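Local coordinates for ThiJ/PfpI domain protein (Brachyspira murdochii, PDB 4HCJ) that is of undetermined function, belongs to the DJ-1/PfpI family, is classed as a probable hydrolase, and binds magnesium ions in the crystal, at residues Q101-M114 and N152-F165. Residues are numbered along the deposited sequence; the frame is centred on the assembly and turned at random.
Sequences QKIVAGIGSGVVIM and NIVTANGPTSSKDF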
ATOM      1  N   GLN A 101       1.627  12.465  -8.841  0.51 12.26           N
ATOM      2  CA  GLN A 101       0.782  11.824  -9.849  0.51 13.65           C
ATOM      3  C   GLN A 101       1.099  10.344 -10.019  0.51 11.90           C
ATOM      4  O   GLN A 101       0.959   9.799 -11.115  0.51 13.38           O
ATOM      5  CB  GLN A 101       0.860  12.557 -11.197  0.51 19.78           C
ATOM      6  CG  GLN A 101       0.089  13.870 -11.240  0.51 26.81           C
ATOM      7  CD  GLN A 101       0.664  14.923 -10.314  0.51 35.14           C
ATOM      8  OE1 GLN A 101       1.859  15.224 -10.362  0.51 39.61           O
ATOM      9  NE2 GLN A 101      -0.185  15.490  -9.461  0.51 39.51           N
ATOM     10  N   LYS A 102       1.513   9.700  -8.932  1.00 10.02           N
ATOM     11  CA  LYS A 102       1.735   8.259  -8.932  1.00  8.86           C
ATOM     12  C   LYS A 102       0.505   7.533  -8.400  1.00  7.67           C
ATOM     13  O   LYS A 102      -0.438   8.138  -7.880  1.00  8.16           O
ATOM     14  CB  LYS A 102       2.910   7.888  -8.027  1.00 10.98           C
ATOM     15  CG  LYS A 102       4.188   8.655  -8.255  1.00 14.70           C
ATOM     16  CD  LYS A 102       4.828   8.349  -9.568  1.00 17.46           C
ATOM     17  CE  LYS A 102       6.078   9.200  -9.712  1.00 18.94           C
ATOM     18  NZ  LYS A 102       7.138   8.552 -10.466  1.00 16.97           N
ATOM     19  N   ILE A 103       0.516   6.220  -8.548  1.00  7.21           N
ATOM     20  CA  ILE A 103      -0.543   5.400  -7.968  1.00  7.37           C
ATOM     21  C   ILE A 103      -0.275   5.225  -6.470  1.00  6.66           C
ATOM     22  O   ILE A 103       0.866   4.962  -6.055  1.00  6.77           O
ATOM     23  CB  ILE A 103      -0.640   4.039  -8.689  1.00 10.21           C
ATOM     24  CG1 ILE A 103      -1.005   4.223 -10.183  1.00 13.98           C
ATOM     25  CG2 ILE A 103      -1.566   3.058  -7.954  1.00 12.69           C
ATOM     26  CD1 ILE A 103      -1.884   5.389 -10.587  1.00 18.72           C
ATOM     27  N   VAL A 104      -1.322   5.401  -5.675  1.00  6.17           N
ATOM     28  CA  VAL A 104      -1.242   5.240  -4.236  1.00  5.92           C
ATOM     29  C   VAL A 104      -2.232   4.150  -3.862  1.00  5.69           C
ATOM     30  O   VAL A 104      -3.459   4.335  -4.023  1.00  6.00           O
ATOM     31  CB  VAL A 104      -1.531   6.556  -3.489  1.00  6.76           C
ATOM     32  CG1 VAL A 104      -1.248   6.376  -2.008  1.00  7.40           C
ATOM     33  CG2 VAL A 104      -0.697   7.701  -4.063  1.00  8.35           C
ATOM     34  N   ALA A 105      -1.715   3.029  -3.376  1.00  5.43           N
ATOM     35  CA  ALA A 105      -2.550   1.863  -3.158  1.00  5.54           C
ATOM     36  C   ALA A 105      -2.377   1.362  -1.734  1.00  5.12           C
ATOM     37  O   ALA A 105      -1.264   1.409  -1.198  1.00  5.75           O
ATOM     38  CB  ALA A 105      -2.202   0.766  -4.163  1.00  6.39           C
ATOM     39  N   GLY A 106      -3.442   0.868  -1.128  1.00  5.05           N
ATOM     40  CA  GLY A 106      -3.360   0.281   0.191  1.00  5.33           C
ATOM     41  C   GLY A 106      -4.294  -0.895   0.313  1.00  5.19           C
ATOM     42  O   GLY A 106      -5.374  -0.920  -0.298  1.00  5.51           O
ATOM     43  N   ILE A 107      -3.908  -1.841   1.153  1.00  4.96           N
ATOM     44  CA  ILE A 107      -4.695  -3.027   1.391  1.00  5.32           C
ATOM     45  C   ILE A 107      -4.808  -3.294   2.876  1.00  5.32           C
ATOM     46  O   ILE A 107      -3.845  -3.142   3.637  1.00  5.66           O
ATOM     47  CB  ILE A 107      -4.144  -4.253   0.597  1.00  5.84           C
ATOM     48  CG1 ILE A 107      -4.984  -5.505   0.862  1.00  6.11           C
ATOM     49  CG2 ILE A 107      -2.651  -4.483   0.847  1.00  6.06           C
ATOM     50  CD1 ILE A 107      -4.762  -6.630  -0.147  1.00  6.77           C
ATOM     51  N   GLY A 108      -6.004  -3.670   3.302  1.00  5.55           N
ATOM     52  CA  GLY A 108      -6.224  -3.953   4.706  1.00  6.09           C
ATOM     53  C   GLY A 108      -5.832  -2.759   5.557  1.00  5.88           C
ATOM     54  O   GLY A 108      -6.142  -1.613   5.235  1.00  5.84           O
ATOM     55  N   SER A 109      -5.135  -3.028   6.655  1.00  5.74           N
ATOM     56  CA  SER A 109      -4.759  -1.960   7.578  1.00  6.02           C
ATOM     57  C   SER A 109      -3.856  -0.884   6.958  1.00  5.48           C
ATOM     58  O   SER A 109      -3.748   0.207   7.506  1.00  5.72           O
ATOM     59  CB  SER A 109      -4.137  -2.536   8.837  1.00  7.19           C
ATOM     60  OG  SER A 109      -5.117  -3.264   9.551  1.00  8.25           O
ATOM     61  N   GLY A 110      -3.222  -1.174   5.820  1.00  5.39           N
ATOM     62  CA  GLY A 110      -2.467  -0.136   5.141  1.00  5.81           C
ATOM     63  C   GLY A 110      -3.303   1.072   4.735  1.00  5.45           C
ATOM     64  O   GLY A 110      -2.792   2.196   4.653  1.00  5.63           O
ATOM     65  N   VAL A 111      -4.600   0.859   4.487  1.00  5.40           N
ATOM     66  CA  VAL A 111      -5.479   1.951   4.077  1.00  5.39           C
ATOM     67  C   VAL A 111      -5.543   3.039   5.156  1.00  5.22           C
ATOM     68  O   VAL A 111      -5.735   4.210   4.836  1.00  5.64           O
ATOM     69  CB  VAL A 111      -6.891   1.420   3.717  1.00  6.39           C
ATOM     70  CG1 VAL A 111      -7.841   2.551   3.331  1.00  6.86           C
ATOM     71  CG2 VAL A 111      -6.792   0.410   2.572  1.00  6.61           C
ATOM     72  N   VAL A 112      -5.410   2.660   6.436  1.00  5.38           N
ATOM     73  CA  VAL A 112      -5.477   3.638   7.511  1.00  5.60           C
ATOM     74  C   VAL A 112      -4.368   4.693   7.416  1.00  5.27           C
ATOM     75  O   VAL A 112      -4.585   5.851   7.762  1.00  5.84           O
ATOM     76  CB  VAL A 112      -5.536   2.969   8.886  1.00  6.10           C
ATOM     77  CG1 VAL A 112      -5.545   4.007  10.009  1.00  6.65           C
ATOM     78  CG2 VAL A 112      -6.757   2.068   8.970  1.00  7.01           C
ATOM     79  N   ILE A 113      -3.178   4.308   6.943  1.00  5.34           N
ATOM     80  CA  ILE A 113      -2.115   5.291   6.756  1.00  5.93           C
ATOM     81  C   ILE A 113      -2.579   6.372   5.782  1.00  5.72           C
ATOM     82  O   ILE A 113      -2.373   7.569   5.998  1.00  6.00           O
ATOM     83  CB  ILE A 113      -0.823   4.634   6.257  1.00  6.15           C
ATOM     84  CG1 ILE A 113      -0.261   3.692   7.338  1.00  7.08           C
ATOM     85  CG2 ILE A 113       0.220   5.682   5.857  1.00  6.80           C
ATOM     86  CD1 ILE A 113       0.859   2.775   6.839  1.00  7.86           C
HETATM   87  N   MSE A 114      -3.162   5.933   4.669  1.00  5.51           N
HETATM   88  CA  MSE A 114      -3.674   6.855   3.661  1.00  6.11           C
HETATM   89  C   MSE A 114      -4.795   7.754   4.213  1.00  5.82           C
HETATM   90  O   MSE A 114      -4.814   8.974   3.962  1.00  6.25           O
HETATM   91  CB  MSE A 114      -4.134   6.058   2.443  1.00  6.18           C
HETATM   92  CG  MSE A 114      -2.962   5.350   1.743  1.00  6.39           C
HETATM   93 SE   MSE A 114      -3.481   3.859   0.604  0.92  5.14          SE
HETATM   94  CE  MSE A 114      -4.604   4.769  -0.699  1.00  7.17           C
ATOM     95  N   ASN A 152      -6.195   7.460  -9.318  1.00  8.74           N
ATOM     96  CA  ASN A 152      -4.878   6.926  -8.987  1.00  8.72           C
ATOM     97  C   ASN A 152      -4.823   6.262  -7.613  1.00  7.23           C
ATOM     98  O   ASN A 152      -3.769   5.790  -7.220  1.00  8.06           O
ATOM     99  CB  ASN A 152      -3.827   8.035  -9.027  1.00 11.29           C
ATOM    100  CG  ASN A 152      -3.529   8.516 -10.417  1.00 15.24           C
ATOM    101  OD1 ASN A 152      -4.007   7.960 -11.395  1.00 17.04           O
ATOM    102  ND2 ASN A 152      -2.728   9.554 -10.509  1.00 18.62           N
ATOM    103  N   ILE A 153      -5.941   6.246  -6.889  1.00  6.42           N
ATOM    104  CA  ILE A 153      -6.011   5.628  -5.573  1.00  6.30           C
ATOM    105  C   ILE A 153      -6.666   4.258  -5.706  1.00  6.51           C
ATOM    106  O   ILE A 153      -7.734   4.131  -6.309  1.00  7.49           O
ATOM    107  CB  ILE A 153      -6.790   6.544  -4.591  1.00  7.02           C
ATOM    108  CG1 ILE A 153      -6.007   7.838  -4.352  1.00  8.47           C
ATOM    109  CG2 ILE A 153      -7.108   5.816  -3.288  1.00  7.85           C
ATOM    110  CD1 ILE A 153      -6.765   8.902  -3.602  1.00  9.45           C
ATOM    111  N   VAL A 154      -6.035   3.233  -5.140  1.00  5.60           N
ATOM    112  CA  VAL A 154      -6.588   1.886  -5.172  1.00  5.95           C
ATOM    113  C   VAL A 154      -6.567   1.329  -3.751  1.00  5.70           C
ATOM    114  O   VAL A 154      -5.543   1.398  -3.077  1.00  6.46           O
ATOM    115  CB  VAL A 154      -5.779   0.932  -6.094  1.00  6.89           C
ATOM    116  CG1 VAL A 154      -6.439  -0.435  -6.147  1.00  7.24           C
ATOM    117  CG2 VAL A 154      -5.653   1.529  -7.499  1.00  7.85           C
ATOM    118  N   THR A 155      -7.701   0.807  -3.287  1.00  5.55           N
ATOM    119  CA  THR A 155      -7.766   0.238  -1.951  1.00  5.83           C
ATOM    120  C   THR A 155      -8.395  -1.150  -2.004  1.00  5.30           C
ATOM    121  O   THR A 155      -9.149  -1.486  -2.937  1.00  6.16           O
ATOM    122  CB  THR A 155      -8.526   1.147  -0.961  1.00  5.86           C
ATOM    123  OG1 THR A 155      -9.848   1.389  -1.453  1.00  6.14           O
ATOM    124  CG2 THR A 155      -7.799   2.475  -0.727  1.00  6.56           C
ATOM    125  N   ALA A 156      -8.091  -1.964  -0.995  1.00  5.53           N
ATOM    126  CA  ALA A 156      -8.664  -3.293  -0.875  1.00  5.76           C
ATOM    127  C   ALA A 156      -8.863  -3.635   0.590  1.00  5.47           C
ATOM    128  O   ALA A 156      -8.237  -3.052   1.480  1.00  6.11           O
ATOM    129  CB  ALA A 156      -7.807  -4.341  -1.580  1.00  6.59           C
ATOM    130  N   ASN A 157      -9.729  -4.614   0.838  1.00  5.78           N
ATOM    131  CA  ASN A 157     -10.253  -4.818   2.183  1.00  6.41           C
ATOM    132  C   ASN A 157      -9.521  -5.835   3.060  1.00  7.69           C
ATOM    133  O   ASN A 157     -10.036  -6.195   4.107  1.00 10.40           O
ATOM    134  CB  ASN A 157     -11.749  -5.140   2.146  1.00  6.73           C
ATOM    135  CG  ASN A 157     -12.041  -6.505   1.587  1.00  6.90           C
ATOM    136  OD1 ASN A 157     -11.153  -7.185   1.089  1.00  7.48           O
ATOM    137  ND2 ASN A 157     -13.305  -6.894   1.630  1.00  8.52           N
ATOM    138  N   GLY A 158      -8.333  -6.285   2.665  1.00  7.11           N
ATOM    139  CA  GLY A 158      -7.549  -7.174   3.505  1.00  7.68           C
ATOM    140  C   GLY A 158      -7.040  -8.387   2.768  1.00  7.12           C
ATOM    141  O   GLY A 158      -7.108  -8.465   1.531  1.00  6.99           O
ATOM    142  N   PRO A 159      -6.514  -9.365   3.518  1.00  7.43           N
ATOM    143  CA  PRO A 159      -5.733 -10.431   2.893  1.00  8.01           C
ATOM    144  C   PRO A 159      -6.535 -11.316   1.950  1.00  7.95           C
ATOM    145  O   PRO A 159      -5.940 -11.843   1.016  1.00  8.27           O
ATOM    146  CB  PRO A 159      -5.162 -11.212   4.081  1.00  8.63           C
ATOM    147  CG  PRO A 159      -6.006 -10.804   5.257  1.00  9.08           C
ATOM    148  CD  PRO A 159      -6.440  -9.407   4.990  1.00  8.72           C
ATOM    149  N   THR A 160      -7.856 -11.434   2.156  0.64  8.32           N
ATOM    150  CA  THR A 160      -8.709 -12.240   1.270  0.64  9.50           C
ATOM    151  C   THR A 160      -8.819 -11.641  -0.129  0.64  9.43           C
ATOM    152  O   THR A 160      -9.258 -12.304  -1.066  0.64 11.88           O
ATOM    153  CB  THR A 160     -10.145 -12.479   1.843  0.64 11.41           C
ATOM    154  OG1 THR A 160     -10.899 -11.257   1.842  0.64 12.41           O
ATOM    155  CG2 THR A 160     -10.091 -13.060   3.262  0.64 14.09           C
ATOM    156  N   SER A 161      -8.420 -10.386  -0.272  1.00  7.80           N
ATOM    157  CA  SER A 161      -8.501  -9.694  -1.548  1.00  7.22           C
ATOM    158  C   SER A 161      -7.143  -9.374  -2.164  1.00  6.31           C
ATOM    159  O   SER A 161      -7.055  -8.557  -3.071  1.00  6.86           O
ATOM    160  CB  SER A 161      -9.337  -8.420  -1.395  1.00  8.02           C
ATOM    161  OG  SER A 161     -10.652  -8.764  -1.008  1.00  8.96           O
ATOM    162  N   SER A 162      -6.085 -10.027  -1.692  1.00  6.30           N
ATOM    163  CA  SER A 162      -4.735  -9.693  -2.137  1.00  6.60           C
ATOM    164  C   SER A 162      -4.536  -9.804  -3.652  1.00  6.12           C
ATOM    165  O   SER A 162      -3.920  -8.920  -4.277  1.00  6.40           O
ATOM    166  CB  SER A 162      -3.692 -10.562  -1.421  1.00  7.23           C
ATOM    167  OG  SER A 162      -3.763 -10.390  -0.020  1.00  8.05           O
ATOM    168  N   LYS A 163      -5.018 -10.893  -4.237  1.00  6.72           N
ATOM    169  CA  LYS A 163      -4.830 -11.089  -5.673  1.00  7.10           C
ATOM    170  C   LYS A 163      -5.677 -10.119  -6.503  1.00  6.95           C
ATOM    171  O   LYS A 163      -5.199  -9.525  -7.483  1.00  7.16           O
ATOM    172  CB  LYS A 163      -5.111 -12.545  -6.069  1.00  8.23           C
ATOM    173  CG  LYS A 163      -4.133 -13.523  -5.435  1.00  9.40           C
ATOM    174  CD  LYS A 163      -4.491 -14.983  -5.731  1.00 11.46           C
ATOM    175  CE  LYS A 163      -3.558 -15.948  -4.986  1.00 13.42           C
ATOM    176  NZ  LYS A 163      -4.123 -17.329  -4.981  1.00 16.67           N
ATOM    177  N   ASP A 164      -6.932  -9.944  -6.105  1.00  7.58           N
ATOM    178  CA  ASP A 164      -7.786  -8.981  -6.795  1.00  9.02           C
ATOM    179  C   ASP A 164      -7.204  -7.562  -6.730  1.00  7.17           C
ATOM    180  O   ASP A 164      -7.247  -6.799  -7.705  1.00  7.00           O
ATOM    181  CB  ASP A 164      -9.197  -8.981  -6.186  1.00 14.15           C
ATOM    182  CG  ASP A 164      -9.982 -10.243  -6.499  1.00 22.93           C
ATOM    183  OD1 ASP A 164      -9.629 -10.963  -7.453  1.00 24.42           O
ATOM    184  OD2 ASP A 164     -10.992 -10.484  -5.805  1.00 29.53           O
ATOM    185  N   PHE A 165      -6.660  -7.212  -5.570  1.00  6.28           N
ATOM    186  CA  PHE A 165      -6.014  -5.925  -5.358  1.00  6.18           C
ATOM    187  C   PHE A 165      -4.840  -5.766  -6.316  1.00  5.70           C
ATOM    188  O   PHE A 165      -4.722  -4.763  -7.018  1.00  5.90           O
ATOM    189  CB  PHE A 165      -5.528  -5.854  -3.910  1.00  5.83           C
ATOM    190  CG  PHE A 165      -4.632  -4.698  -3.590  1.00  5.62           C
ATOM    191  CD1 PHE A 165      -5.103  -3.395  -3.592  1.00  5.59           C
ATOM    192  CD2 PHE A 165      -3.302  -4.930  -3.239  1.00  5.94           C
ATOM    193  CE1 PHE A 165      -4.280  -2.339  -3.219  1.00  6.10           C
ATOM    194  CE2 PHE A 165      -2.468  -3.876  -2.871  1.00  6.42           C
ATOM    195  CZ  PHE A 165      -2.959  -2.583  -2.864  1.00  6.37           C
TER
HETATM  196  O   HOH W   1      -1.613  10.619  -7.869  1.00 12.82           O
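V104, G106 and G108 of one strand and its outgoing turn alternate with V154 and A156 of the neighbouring strand 153-156, and with N152 just before it, in a five-bond parallel ladder. It opens with V104 N to N152 O, 2.9 Å and nearly straight at 165°, and closes with G108 N on A156 O. At its start a water bridges K102 O and N152 ND2, while I103 CD1 lies 3.4 Å from N152 OD1.

On the face carrying A105, I107, V154 and A156, the helix beginning at S162 stands the F165 ring on edge against the strands, V154 O in its plane. I107 CB sits over the ring centre, a CH-pi contact 3.9 Å from the centroid, and A105 CB meets CZ at 3.7 Å. With CG1 anti to the backbone N (chi1 180°), I107 extends CD1 to G158 O and S162 CA, beneath the turn where S162 OG bonds to P159 O.

The face carrying V104, I153 and T155 receives helix 110-116. M114, a selenomethionine bent at chi3, rests CE against both I153 CG2 (3.8 Å) and T155 CG2 (3.9 Å), and its selenium packs over G106, which has no side chain. V111 CG2 packs on T155 CB.

Helices on both faces of two neighbouring parallel strands make this part of the alpha-beta-alpha sandwich core; the type II' turn from I107 to G110 is consistent with the family's nucleophile elbow, although G108 stands where relatives probably carry the cysteine.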